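Local structure of putative ABC transporter subunit, substrate-binding component (4EVQ) at residues A269-Q272 and A273-K276; E316-A319 and A320-A323. The protein binds 4-hydroxybenzoate and probably serves as the substrate-binding component of an ABC transporter for benzoate derivatives. One frame throughout, in Å; residues are numbered along the deposited sequence.

Contact 1 (A269-Q272 and A273-K276)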
ATOM      1  N   ALA A 269      19.781   3.739  -7.768  1.00 16.79           N
ATOM      2  CA  ALA A 269      20.552   4.530  -6.806  1.00 18.33           C
ATOM      3  C   ALA A 269      19.688   5.003  -5.635  1.00 17.00           C
ATOM      4  O   ALA A 269      20.154   5.073  -4.511  1.00 17.15           O
ATOM      5  CB  ALA A 269      21.157   5.708  -7.487  1.00 18.82           C
ATOM      6  N   GLU A 270      18.437   5.336  -5.916  1.00 16.16           N
ATOM      7  CA  GLU A 270      17.545   5.844  -4.894  1.00 14.89           C
ATOM      8  C   GLU A 270      17.286   4.749  -3.864  1.00 14.54           C
ATOM      9  O   GLU A 270      17.334   5.018  -2.670  1.00 14.25           O
ATOM     10  CB  GLU A 270      16.237   6.321  -5.490  1.00 16.45           C
ATOM     11  CG  GLU A 270      15.256   6.901  -4.466  1.00 20.30           C
ATOM     12  CD  GLU A 270      15.575   8.315  -3.961  1.00 23.36           C
ATOM     13  OE1 GLU A 270      16.519   9.031  -4.438  1.00 25.93           O
ATOM     14  OE2 GLU A 270      14.832   8.708  -3.075  1.00 21.19           O
ATOM     15  N   ASN A 271      17.003   3.543  -4.332  1.00 13.76           N
ATOM     16  CA  ASN A 271      16.797   2.437  -3.403  1.00 12.50           C
ATOM     17  C   ASN A 271      18.033   2.102  -2.620  1.00 12.56           C
ATOM     18  O   ASN A 271      17.939   1.850  -1.410  1.00 13.39           O
ATOM     19  CB  ASN A 271      16.268   1.191  -4.109  1.00 12.14           C
ATOM     20  CG  ASN A 271      15.755   0.193  -3.147  1.00 12.04           C
ATOM     21  OD1 ASN A 271      15.025   0.538  -2.224  1.00 11.90           O
ATOM     22  ND2 ASN A 271      16.110  -1.051  -3.345  1.00 12.84           N
ATOM     23  N   GLN A 272      19.203   2.113  -3.261  1.00 13.97           N
ATOM     24  CA  GLN A 272      20.391   1.752  -2.531  1.00 16.28           C
ATOM     25  C   GLN A 272      20.620   2.735  -1.385  1.00 15.83           C
ATOM     26  O   GLN A 272      20.975   2.337  -0.293  1.00 16.04           O
ATOM     27  CB  GLN A 272      21.585   1.673  -3.487  1.00 20.42           C
ATOM     28  CG  GLN A 272      21.449   0.481  -4.459  1.00 25.66           C
ATOM     29  CD  GLN A 272      21.152  -0.846  -3.768  1.00 30.38           C
ATOM     30  OE1 GLN A 272      21.934  -1.319  -2.938  1.00 33.82           O
ATOM     31  NE2 GLN A 272      20.010  -1.458  -4.106  1.00 31.28           N
ATOM     32  N   ALA A 273      20.419   4.024  -1.642  1.00 15.43           N
ATOM     33  CA  ALA A 273      20.675   5.025  -0.627  1.00 14.90           C
ATOM     34  C   ALA A 273      19.612   4.984   0.471  1.00 14.39           C
ATOM     35  O   ALA A 273      19.907   5.164   1.642  1.00 14.10           O
ATOM     36  CB  ALA A 273      20.723   6.387  -1.255  1.00 16.62           C
ATOM     37  N   PHE A 274      18.372   4.765   0.062  1.00 14.00           N
ATOM     38  CA  PHE A 274      17.270   4.674   1.003  1.00 12.57           C
ATOM     39  C   PHE A 274      17.410   3.474   1.943  1.00 12.97           C
ATOM     40  O   PHE A 274      17.224   3.600   3.140  1.00 12.35           O
ATOM     41  CB  PHE A 274      15.976   4.561   0.175  1.00 12.06           C
ATOM     42  CG  PHE A 274      14.744   4.257   0.988  1.00 10.70           C
ATOM     43  CD1 PHE A 274      14.219   5.169   1.863  1.00 11.98           C
ATOM     44  CD2 PHE A 274      14.079   3.060   0.795  1.00 11.56           C
ATOM     45  CE1 PHE A 274      13.088   4.872   2.601  1.00 12.97           C
ATOM     46  CE2 PHE A 274      12.938   2.758   1.496  1.00 12.64           C
ATOM     47  CZ  PHE A 274      12.439   3.669   2.391  1.00 12.85           C
ATOM     48  N   VAL A 275      17.711   2.313   1.381  1.00 12.75           N
ATOM     49  CA  VAL A 275      17.863   1.120   2.209  1.00 12.29           C
ATOM     50  C   VAL A 275      18.981   1.367   3.197  1.00 12.73           C
ATOM     51  O   VAL A 275      18.833   1.072   4.382  1.00 12.19           O
ATOM     52  CB  VAL A 275      18.137  -0.122   1.369  1.00 12.08           C
ATOM     53  CG1 VAL A 275      18.602  -1.307   2.227  1.00 14.29           C
ATOM     54  CG2 VAL A 275      16.878  -0.492   0.595  1.00 11.95           C
ATOM     55  N   LYS A 276      20.101   1.933   2.735  1.00 13.21           N
ATOM     56  CA  LYS A 276      21.239   2.191   3.647  1.00 14.72           C
ATOM     57  C   LYS A 276      20.847   3.130   4.787  1.00 14.62           C
ATOM     58  O   LYS A 276      21.143   2.870   5.962  1.00 15.73           O
ATOM     59  CB  LYS A 276      22.433   2.748   2.858  1.00 16.27           C
ATOM     60  CG  LYS A 276      23.683   3.023   3.720  1.00 21.00           C
ATOM     61  CD  LYS A 276      24.892   3.347   2.847  1.00 24.09           C
ATOM     62  CE  LYS A 276      26.082   3.831   3.684  1.00 27.80           C
ATOM     63  NZ  LYS A 276      27.157   4.394   2.822  1.00 31.15           N
TER

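Contact 2 (E316-A319 and A320-A323)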
ATOM      1  N   GLU A 316      -2.031  25.708  -6.657  1.00 19.15           N
ATOM      2  CA  GLU A 316      -0.757  25.620  -7.306  1.00 17.87           C
ATOM      3  C   GLU A 316       0.092  24.476  -6.716  1.00 16.69           C
ATOM      4  O   GLU A 316       0.773  23.760  -7.449  1.00 17.78           O
ATOM      5  CB  GLU A 316      -0.066  26.970  -7.107  1.00 19.30           C
ATOM      6  CG  GLU A 316      -0.793  28.159  -7.765  1.00 22.16           C
ATOM      7  CD  GLU A 316      -1.955  28.817  -6.983  1.00 24.30           C
ATOM      8  OE1 GLU A 316      -2.337  28.421  -5.876  1.00 22.92           O
ATOM      9  OE2 GLU A 316      -2.492  29.801  -7.526  1.00 28.04           O
ATOM     10  N   LEU A 317       0.052  24.333  -5.402  1.00 16.12           N
ATOM     11  CA  LEU A 317       0.731  23.232  -4.753  1.00 14.48           C
ATOM     12  C   LEU A 317       0.199  21.882  -5.274  1.00 13.16           C
ATOM     13  O   LEU A 317       0.981  21.028  -5.681  1.00 13.38           O
ATOM     14  CB  LEU A 317       0.523  23.370  -3.251  1.00 13.83           C
ATOM     15  CG  LEU A 317       1.372  22.396  -2.390  1.00 16.11           C
ATOM     16  CD1 LEU A 317       1.511  22.929  -0.967  1.00 17.41           C
ATOM     17  CD2 LEU A 317       0.783  20.989  -2.334  1.00 17.28           C
ATOM     18  N   ASN A 318      -1.121  21.725  -5.334  1.00 13.77           N
ATOM     19  CA  ASN A 318      -1.711  20.472  -5.807  1.00 13.01           C
ATOM     20  C   ASN A 318      -1.390  20.240  -7.273  1.00 13.97           C
ATOM     21  O   ASN A 318      -1.111  19.117  -7.681  1.00 13.58           O
ATOM     22  CB  ASN A 318      -3.225  20.481  -5.562  1.00 14.27           C
ATOM     23  CG  ASN A 318      -3.576  20.346  -4.104  1.00 14.37           C
ATOM     24  OD1 ASN A 318      -2.914  19.679  -3.374  1.00 14.91           O
ATOM     25  ND2 ASN A 318      -4.645  20.973  -3.698  1.00 17.18           N
ATOM     26  N   ALA A 319      -1.400  21.310  -8.087  1.00 14.37           N
ATOM     27  CA  ALA A 319      -1.128  21.105  -9.515  1.00 15.66           C
ATOM     28  C   ALA A 319       0.329  20.625  -9.699  1.00 16.73           C
ATOM     29  O   ALA A 319       0.651  19.826 -10.579  1.00 17.97           O
ATOM     30  CB  ALA A 319      -1.379  22.405 -10.302  1.00 17.61           C
ATOM     31  N   ALA A 320       1.223  21.146  -8.875  1.00 16.47           N
ATOM     32  CA  ALA A 320       2.605  20.736  -8.956  1.00 16.38           C
ATOM     33  C   ALA A 320       2.791  19.272  -8.569  1.00 16.95           C
ATOM     34  O   ALA A 320       3.596  18.572  -9.180  1.00 17.62           O
ATOM     35  CB  ALA A 320       3.468  21.642  -8.115  1.00 16.57           C
HETATM   36  N   MSE A 321       2.054  18.815  -7.563  1.00 15.76           N
HETATM   37  CA  MSE A 321       2.119  17.411  -7.209  1.00 14.64           C
HETATM   38  C   MSE A 321       1.583  16.547  -8.340  1.00 15.06           C
HETATM   39  O   MSE A 321       2.117  15.471  -8.607  1.00 15.48           O
HETATM   40  CB  MSE A 321       1.362  17.191  -5.911  1.00 13.89           C
HETATM   41  CG  MSE A 321       2.063  17.849  -4.751  1.00 13.83           C
HETATM   42 SE   MSE A 321       1.685  17.138  -2.973  0.54 16.83          SE
HETATM   43  CE  MSE A 321      -0.180  17.539  -2.952  1.00 16.85           C
ATOM     44  N   ALA A 322       0.523  16.977  -9.000  1.00 14.49           N
ATOM     45  CA  ALA A 322      -0.026  16.172 -10.073  1.00 16.21           C
ATOM     46  C   ALA A 322       0.959  15.929 -11.197  1.00 17.61           C
ATOM     47  O   ALA A 322       0.974  14.839 -11.802  1.00 19.24           O
ATOM     48  CB  ALA A 322      -1.301  16.829 -10.607  1.00 16.29           C
ATOM     49  N   ALA A 323       1.804  16.918 -11.449  1.00 18.01           N
ATOM     50  CA  ALA A 323       2.791  16.878 -12.521  1.00 19.49           C
ATOM     51  C   ALA A 323       4.138  16.344 -12.062  1.00 20.36           C
ATOM     52  O   ALA A 323       5.080  16.254 -12.850  1.00 21.96           O
ATOM     53  CB  ALA A 323       2.945  18.281 -13.086  1.00 20.58           C
TER

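Contact 1 (A269-Q272 and A273-K276)
The Phe274 ring meets the Asn271 amide at its edge: Asn271 OD1 lies near the ring plane, 4.0 Å from Phe274 CD2, and the two planes stand 36° apart. This is the opening of helix 269-282 in a two-lobed periplasmic binding protein of the leucine-binding family, where one flank of the helix packs on helix 288-306. On that flank the Phe274 ring also meets the indole of Trp294 and touches Val291 and Pro329, while Glu270 OE2 is hydrogen-bonded to Trp294 NE1. In Asn271, CG anti to the backbone N (chi1 -166°) carries the amide outward with OD1 on the side of the next turn, where Val275 CG2 lies 3.5 Å from Asn271 OD1. Val275 CG2 also sits 3.3 Å from Asn271 O, so this methyl rests against both oxygens of the same residue. The amide is buried, and three hydrogen bonds hold it, OD1 to Tyr262 OH and ND2 to the carbonyls of Ser264 and Leu266, the last of which also takes a bond from Gln272 NE2. With an alanine here in place of Asn271, Tyr262 OH and Ser264 O would probably lose this partner, and Leu266 O would be left with the bond from Gln272 alone among those described. Beneath the side chains runs the i to i+4 ladder, in which Phe274 N reaches Glu270 O at 2.9 Å and Val275 N reaches Asn271 O at 2.8 Å, the latter nearly straight at 170°.

Contact 2 (E316-A319 and A320-A323)
Ala320 N donates to Glu316 O at 3.0 Å, and Ala322 N makes an equally short bond to Asn318 O; both are i to i+4 links of the alpha-helix 314-322. This helix belongs to the lobe of the periplasmic binding fold built on the six-stranded sheet, and its buried side faces strand 128-130 and helix 288-306. Between the two bonds, Met321 N is held by Leu317 O. The side chains that carry the contact lie on the buried side. Met321, modelled as selenomethionine, bends at its last torsion (chi3 -62°), which brings the CE methyl back over the preceding turn. There Met321 CE meets Leu317 CD2 at 3.6 Å, an apolar touch of one methyl on another, with SE a little farther from the same branch. Asn318 runs alongside Met321 in the same direction, and Asn318 OD1 comes within 3.5 Å of Met321 CE. Asn318, Met321 and Ala322 all rest on Phe129, while Met321 and Ala320 reach Leu299 and Ala306 of helix 288-306, respectively. At the far end of the segment, Ala323 N bonds to Ala319 O at 3.2 Å, less straight at 144°, and has a weak second bond to Ala320 O.

Following the chain from the N terminus, contact 1 comes first and is complete before contact 2 opens. Neither closes a long loop: each joins successive turns of one helix, so the two follow in series, neither nesting nor crossing. Their centres are 26 Å apart, and about 15 Å separates their nearest atoms. What connects them is helix 288-306, which runs between them in sequence and touches both, offering Val291, Trp294 and Gln298 to 269-276 and Leu299 and Ala306 to 316-323. Contact 1 thus meets the helix between Val291 and Gln298, contact 2 from Leu299 onward, and contact 2 adds a tie to strand 128-130 at the edge of the six-stranded sheet.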